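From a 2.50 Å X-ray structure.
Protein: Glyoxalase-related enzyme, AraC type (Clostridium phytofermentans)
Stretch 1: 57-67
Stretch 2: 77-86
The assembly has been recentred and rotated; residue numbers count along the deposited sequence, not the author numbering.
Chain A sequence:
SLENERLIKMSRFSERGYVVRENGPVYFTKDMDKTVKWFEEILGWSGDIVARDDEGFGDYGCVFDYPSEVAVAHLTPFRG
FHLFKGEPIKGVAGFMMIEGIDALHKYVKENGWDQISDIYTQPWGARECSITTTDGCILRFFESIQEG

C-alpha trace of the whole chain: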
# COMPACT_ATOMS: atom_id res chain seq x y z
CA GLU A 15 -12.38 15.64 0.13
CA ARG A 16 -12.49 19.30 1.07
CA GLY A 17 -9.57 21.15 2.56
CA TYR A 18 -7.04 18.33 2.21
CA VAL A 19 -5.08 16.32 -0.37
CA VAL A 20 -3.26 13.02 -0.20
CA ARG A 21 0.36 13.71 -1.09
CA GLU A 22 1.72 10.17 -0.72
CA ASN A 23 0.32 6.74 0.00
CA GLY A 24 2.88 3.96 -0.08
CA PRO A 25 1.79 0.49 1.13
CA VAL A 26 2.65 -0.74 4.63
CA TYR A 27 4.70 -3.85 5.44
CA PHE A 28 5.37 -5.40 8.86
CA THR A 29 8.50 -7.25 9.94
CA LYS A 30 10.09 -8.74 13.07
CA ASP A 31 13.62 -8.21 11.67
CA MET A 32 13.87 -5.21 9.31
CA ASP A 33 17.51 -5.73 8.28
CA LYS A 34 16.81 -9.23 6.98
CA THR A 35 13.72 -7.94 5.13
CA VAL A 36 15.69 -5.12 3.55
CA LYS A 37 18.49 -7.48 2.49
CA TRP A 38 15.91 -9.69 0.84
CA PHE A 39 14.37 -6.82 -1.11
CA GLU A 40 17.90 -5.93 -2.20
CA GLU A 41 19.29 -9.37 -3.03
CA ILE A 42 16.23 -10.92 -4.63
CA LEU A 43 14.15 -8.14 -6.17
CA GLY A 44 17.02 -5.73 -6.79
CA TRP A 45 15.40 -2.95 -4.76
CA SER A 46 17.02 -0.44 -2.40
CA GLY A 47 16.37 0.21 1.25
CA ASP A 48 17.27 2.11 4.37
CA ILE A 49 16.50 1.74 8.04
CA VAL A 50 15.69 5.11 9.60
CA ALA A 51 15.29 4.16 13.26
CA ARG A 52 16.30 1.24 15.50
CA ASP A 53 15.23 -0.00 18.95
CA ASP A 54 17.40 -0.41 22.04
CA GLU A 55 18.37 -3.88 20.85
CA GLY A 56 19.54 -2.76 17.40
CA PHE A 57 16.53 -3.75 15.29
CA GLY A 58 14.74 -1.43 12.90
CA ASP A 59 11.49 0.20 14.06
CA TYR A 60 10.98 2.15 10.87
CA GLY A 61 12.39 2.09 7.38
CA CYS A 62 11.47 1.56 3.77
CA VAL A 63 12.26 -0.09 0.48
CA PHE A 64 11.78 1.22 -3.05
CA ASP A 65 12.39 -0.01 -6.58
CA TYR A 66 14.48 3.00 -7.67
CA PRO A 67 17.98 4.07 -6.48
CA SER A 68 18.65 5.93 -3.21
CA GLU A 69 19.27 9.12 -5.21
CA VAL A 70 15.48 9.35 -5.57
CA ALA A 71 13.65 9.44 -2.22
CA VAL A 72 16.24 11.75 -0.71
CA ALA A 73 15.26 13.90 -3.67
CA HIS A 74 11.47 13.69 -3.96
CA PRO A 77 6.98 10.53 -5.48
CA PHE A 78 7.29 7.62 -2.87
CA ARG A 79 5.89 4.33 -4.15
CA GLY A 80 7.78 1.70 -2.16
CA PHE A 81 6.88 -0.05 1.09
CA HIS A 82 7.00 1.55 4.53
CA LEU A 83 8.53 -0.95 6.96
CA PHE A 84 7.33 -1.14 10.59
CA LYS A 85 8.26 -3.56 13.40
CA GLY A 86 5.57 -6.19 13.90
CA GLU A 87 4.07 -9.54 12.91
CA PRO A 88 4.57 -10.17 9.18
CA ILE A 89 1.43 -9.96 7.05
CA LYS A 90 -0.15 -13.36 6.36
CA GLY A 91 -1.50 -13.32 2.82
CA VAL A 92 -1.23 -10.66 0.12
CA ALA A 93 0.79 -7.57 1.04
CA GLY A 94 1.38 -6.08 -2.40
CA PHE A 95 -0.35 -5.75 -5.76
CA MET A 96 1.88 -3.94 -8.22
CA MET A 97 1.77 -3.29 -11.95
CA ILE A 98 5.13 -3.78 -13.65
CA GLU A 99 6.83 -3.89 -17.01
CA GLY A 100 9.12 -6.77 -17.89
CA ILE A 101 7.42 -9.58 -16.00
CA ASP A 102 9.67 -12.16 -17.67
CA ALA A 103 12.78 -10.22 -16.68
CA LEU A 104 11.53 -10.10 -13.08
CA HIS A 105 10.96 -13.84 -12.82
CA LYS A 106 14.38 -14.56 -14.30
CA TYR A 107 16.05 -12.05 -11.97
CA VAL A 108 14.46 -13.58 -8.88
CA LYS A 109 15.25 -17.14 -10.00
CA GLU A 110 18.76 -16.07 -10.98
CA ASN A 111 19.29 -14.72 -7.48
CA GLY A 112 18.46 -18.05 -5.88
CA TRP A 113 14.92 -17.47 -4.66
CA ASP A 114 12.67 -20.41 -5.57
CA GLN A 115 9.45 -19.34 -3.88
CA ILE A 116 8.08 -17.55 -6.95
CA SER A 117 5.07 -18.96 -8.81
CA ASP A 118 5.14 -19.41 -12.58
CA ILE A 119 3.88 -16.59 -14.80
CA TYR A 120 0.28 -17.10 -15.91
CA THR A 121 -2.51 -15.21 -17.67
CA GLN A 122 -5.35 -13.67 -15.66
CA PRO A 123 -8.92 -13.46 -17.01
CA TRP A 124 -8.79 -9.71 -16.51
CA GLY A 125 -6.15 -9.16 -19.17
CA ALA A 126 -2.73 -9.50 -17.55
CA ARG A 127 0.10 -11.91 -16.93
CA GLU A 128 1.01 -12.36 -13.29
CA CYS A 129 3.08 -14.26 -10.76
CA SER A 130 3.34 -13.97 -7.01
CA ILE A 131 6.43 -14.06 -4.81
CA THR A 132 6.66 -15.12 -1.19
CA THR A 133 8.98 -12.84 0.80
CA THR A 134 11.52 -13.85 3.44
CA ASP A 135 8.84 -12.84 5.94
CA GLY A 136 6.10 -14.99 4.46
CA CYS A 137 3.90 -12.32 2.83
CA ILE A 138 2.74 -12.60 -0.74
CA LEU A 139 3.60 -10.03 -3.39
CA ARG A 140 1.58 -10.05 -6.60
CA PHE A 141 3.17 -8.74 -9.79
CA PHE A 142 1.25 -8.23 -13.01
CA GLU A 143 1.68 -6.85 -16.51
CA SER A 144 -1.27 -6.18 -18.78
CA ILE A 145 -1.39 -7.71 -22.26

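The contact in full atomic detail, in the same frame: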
# COMPACT_ATOMS: atom_id res chain seq x y z
N PHE A 57 17.43 -3.44 16.40
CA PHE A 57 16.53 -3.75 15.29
C PHE A 57 15.79 -2.53 14.76
O PHE A 57 15.55 -1.57 15.49
CB PHE A 57 15.54 -4.82 15.76
CG PHE A 57 16.17 -6.15 16.01
CD1 PHE A 57 16.28 -7.08 14.98
CD2 PHE A 57 16.73 -6.45 17.25
CE1 PHE A 57 16.93 -8.30 15.19
CE2 PHE A 57 17.38 -7.66 17.47
CZ PHE A 57 17.48 -8.59 16.44
N GLY A 58 15.44 -2.56 13.49
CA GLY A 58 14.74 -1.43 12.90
C GLY A 58 13.29 -1.30 13.32
O GLY A 58 12.56 -2.28 13.34
N ASP A 59 12.88 -0.08 13.68
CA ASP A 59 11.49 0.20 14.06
C ASP A 59 10.79 0.76 12.83
O ASP A 59 9.61 0.51 12.61
CB ASP A 59 11.40 1.25 15.17
CG ASP A 59 11.76 0.72 16.53
OD1 ASP A 59 11.29 -0.39 16.88
OD2 ASP A 59 12.49 1.41 17.27
N TYR A 60 11.53 1.54 12.06
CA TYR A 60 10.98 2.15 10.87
C TYR A 60 12.00 2.23 9.75
O TYR A 60 13.19 2.48 9.99
CB TYR A 60 10.47 3.57 11.16
CG TYR A 60 9.90 4.21 9.93
CD1 TYR A 60 8.71 3.75 9.38
CD2 TYR A 60 10.60 5.21 9.25
CE1 TYR A 60 8.22 4.27 8.18
CE2 TYR A 60 10.12 5.74 8.06
CZ TYR A 60 8.93 5.26 7.53
OH TYR A 60 8.44 5.76 6.35
N GLY A 61 11.52 2.03 8.53
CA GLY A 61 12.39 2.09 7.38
C GLY A 61 11.56 1.95 6.12
O GLY A 61 10.33 2.04 6.17
N CYS A 62 12.22 1.73 4.99
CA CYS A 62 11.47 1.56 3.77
C CYS A 62 12.31 0.98 2.66
O CYS A 62 13.53 0.95 2.75
CB CYS A 62 10.86 2.89 3.32
SG CYS A 62 12.08 4.13 2.95
N VAL A 63 11.62 0.48 1.64
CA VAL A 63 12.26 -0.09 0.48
C VAL A 63 11.57 0.48 -0.75
O VAL A 63 10.37 0.75 -0.73
CB VAL A 63 12.18 -1.65 0.47
CG1 VAL A 63 13.03 -2.20 1.59
CG2 VAL A 63 10.73 -2.11 0.63
N PHE A 64 12.33 0.67 -1.82
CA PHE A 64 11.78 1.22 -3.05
C PHE A 64 12.51 0.61 -4.23
O PHE A 64 13.66 0.17 -4.10
CB PHE A 64 11.93 2.75 -3.05
CG PHE A 64 13.00 3.27 -2.13
CD1 PHE A 64 14.34 3.10 -2.44
CD2 PHE A 64 12.66 3.90 -0.94
CE1 PHE A 64 15.34 3.55 -1.57
CE2 PHE A 64 13.65 4.36 -0.07
CZ PHE A 64 14.99 4.18 -0.39
N ASP A 65 11.83 0.58 -5.37
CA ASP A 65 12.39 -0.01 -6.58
C ASP A 65 13.49 0.81 -7.24
O ASP A 65 14.37 0.26 -7.88
CB ASP A 65 11.27 -0.33 -7.58
CG ASP A 65 10.39 0.87 -7.88
OD1 ASP A 65 9.65 1.34 -6.98
OD2 ASP A 65 10.44 1.35 -9.04
N TYR A 66 13.45 2.13 -7.08
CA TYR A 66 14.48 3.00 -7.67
C TYR A 66 15.71 3.15 -6.77
O TYR A 66 15.74 2.63 -5.66
CB TYR A 66 13.88 4.38 -8.00
CG TYR A 66 12.82 4.86 -7.04
CD1 TYR A 66 13.13 5.70 -5.97
CD2 TYR A 66 11.48 4.47 -7.20
CE1 TYR A 66 12.13 6.14 -5.07
CE2 TYR A 66 10.49 4.89 -6.32
CZ TYR A 66 10.81 5.73 -5.26
OH TYR A 66 9.82 6.12 -4.39
N PRO A 67 16.75 3.85 -7.25
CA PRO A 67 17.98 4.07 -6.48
C PRO A 67 17.78 5.04 -5.33
O PRO A 67 16.79 5.78 -5.30
CB PRO A 67 18.95 4.63 -7.52
CG PRO A 67 18.42 4.11 -8.83
CD PRO A 67 16.94 4.29 -8.65
N PRO A 77 5.80 11.13 -4.96
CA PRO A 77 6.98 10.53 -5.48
C PRO A 77 7.70 9.62 -4.44
O PRO A 77 8.90 9.72 -4.24
CB PRO A 77 7.63 11.74 -6.13
CG PRO A 77 6.46 12.51 -6.68
CD PRO A 77 5.24 12.13 -5.87
N PHE A 78 6.90 8.76 -3.78
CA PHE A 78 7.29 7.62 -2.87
C PHE A 78 6.24 6.55 -3.20
O PHE A 78 5.04 6.73 -2.97
CB PHE A 78 7.20 7.77 -1.32
CG PHE A 78 7.59 6.42 -0.62
CD1 PHE A 78 8.87 5.87 -0.82
CD2 PHE A 78 6.74 5.69 0.19
CE1 PHE A 78 9.26 4.66 -0.26
CE2 PHE A 78 7.12 4.47 0.76
CZ PHE A 78 8.37 3.95 0.54
N ARG A 79 6.71 5.46 -3.74
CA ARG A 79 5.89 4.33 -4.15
C ARG A 79 6.45 2.97 -3.72
O ARG A 79 6.20 1.96 -4.36
CB ARG A 79 5.69 4.33 -5.67
CG ARG A 79 6.95 4.04 -6.46
CD ARG A 79 6.58 3.46 -7.80
NE ARG A 79 5.65 4.32 -8.51
CZ ARG A 79 6.00 5.19 -9.45
NH1 ARG A 79 7.27 5.31 -9.81
NH2 ARG A 79 5.07 5.95 -10.03
N GLY A 80 7.23 2.96 -2.64
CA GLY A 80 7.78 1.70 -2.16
C GLY A 80 6.95 1.20 -0.99
O GLY A 80 5.75 1.47 -0.91
N PHE A 81 7.57 0.45 -0.09
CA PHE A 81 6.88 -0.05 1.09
C PHE A 81 7.44 0.62 2.34
O PHE A 81 8.65 0.83 2.45
CB PHE A 81 7.07 -1.57 1.25
CG PHE A 81 6.29 -2.39 0.27
CD1 PHE A 81 4.96 -2.73 0.53
CD2 PHE A 81 6.87 -2.84 -0.91
CE1 PHE A 81 4.23 -3.50 -0.37
CE2 PHE A 81 6.15 -3.60 -1.83
CZ PHE A 81 4.82 -3.94 -1.55
N HIS A 82 6.56 0.98 3.27
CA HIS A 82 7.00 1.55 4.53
C HIS A 82 7.18 0.30 5.38
O HIS A 82 6.33 -0.58 5.34
CB HIS A 82 5.91 2.42 5.17
CG HIS A 82 5.71 3.74 4.50
ND1 HIS A 82 4.61 4.02 3.72
CD2 HIS A 82 6.46 4.87 4.52
CE1 HIS A 82 4.70 5.26 3.27
NE2 HIS A 82 5.81 5.80 3.75
N LEU A 83 8.28 0.21 6.12
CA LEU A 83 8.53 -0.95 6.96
C LEU A 83 8.41 -0.58 8.44
O LEU A 83 9.06 0.35 8.91
CB LEU A 83 9.93 -1.52 6.69
CG LEU A 83 10.28 -1.81 5.22
CD1 LEU A 83 11.79 -2.01 5.08
CD2 LEU A 83 9.53 -3.03 4.74
N PHE A 84 7.57 -1.33 9.16
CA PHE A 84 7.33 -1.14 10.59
C PHE A 84 7.60 -2.46 11.33
O PHE A 84 7.44 -3.54 10.76
CB PHE A 84 5.86 -0.76 10.84
CG PHE A 84 5.45 0.52 10.19
CD1 PHE A 84 5.79 1.75 10.76
CD2 PHE A 84 4.73 0.51 9.00
CE1 PHE A 84 5.42 2.95 10.14
CE2 PHE A 84 4.36 1.71 8.38
CZ PHE A 84 4.71 2.93 8.96
N LYS A 85 8.00 -2.37 12.59
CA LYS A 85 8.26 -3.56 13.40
C LYS A 85 6.92 -4.19 13.76
O LYS A 85 6.00 -3.50 14.20
CB LYS A 85 9.00 -3.20 14.68
CG LYS A 85 10.05 -4.22 15.09
CD LYS A 85 9.90 -4.67 16.54
CE LYS A 85 10.23 -3.57 17.51
NZ LYS A 85 11.62 -3.09 17.31
N GLY A 86 6.80 -5.51 13.57
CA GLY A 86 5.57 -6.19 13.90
C GLY A 86 5.43 -7.55 13.25
O GLY A 86 6.32 -7.98 12.52

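The one salt bridge across this contact joins Asp59 and Lys85, with Lys85 NZ 2.8 Å from Asp59 OD1. The Asp59 CA-to-CB bond points away from the other stretch, yet its carboxylate comes back within reach; the Lys85 CA-to-CB bond points toward the first stretch, and its chain has chi1 and chi2 between wells (-142° and -129°) and chi3 and chi4 both m. The same two residues are joined through their backbones by a longer bond, Lys85 N to Asp59 O at 3.3 Å.

From there the strands pair antiparallel, and the hydrogen bonds fall on alternate residues. Gly61 and Leu83 exchange two, Leu83 N to Gly61 O at 2.7 Å and Gly61 N to Leu83 O at 3.0 Å; Val63 and Phe81 repeat the pattern, with Phe81 N to Val63 O at 2.9 Å and Val63 N to Phe81 O at 3.1 Å. Beyond the ladder, a side chain takes over the acceptor role: Arg79 N donates to Tyr66 OH at 3.2 Å, tying down the loop that precedes the second strand.

The alternation also sorts the side chains. On one face Val63 bridges two neighbours, its CG1 3.7 Å from Leu83 CD1 and its CG2 3.8 Å from Phe81 CB. Gly61 shares that face but contributes no side chain. The other face carries Tyr60, Cys62, His82 and Phe84; the Tyr60 and Phe84 rings meet obliquely, planes at 46°, with Tyr60 CD1 3.5 Å from Phe84 CE1.

At the far end Phe78 reaches in from the loop. Its CE1 lies 3.5 Å from Phe64 CD2, an edge-to-edge approach, while its CZ is 3.9 Å from Cys62 CB. Gly80 has a clear steric rule: an ideal CB would sit 1.9 Å from Val63 O, so the close passage of the backbones leaves no room for a side chain.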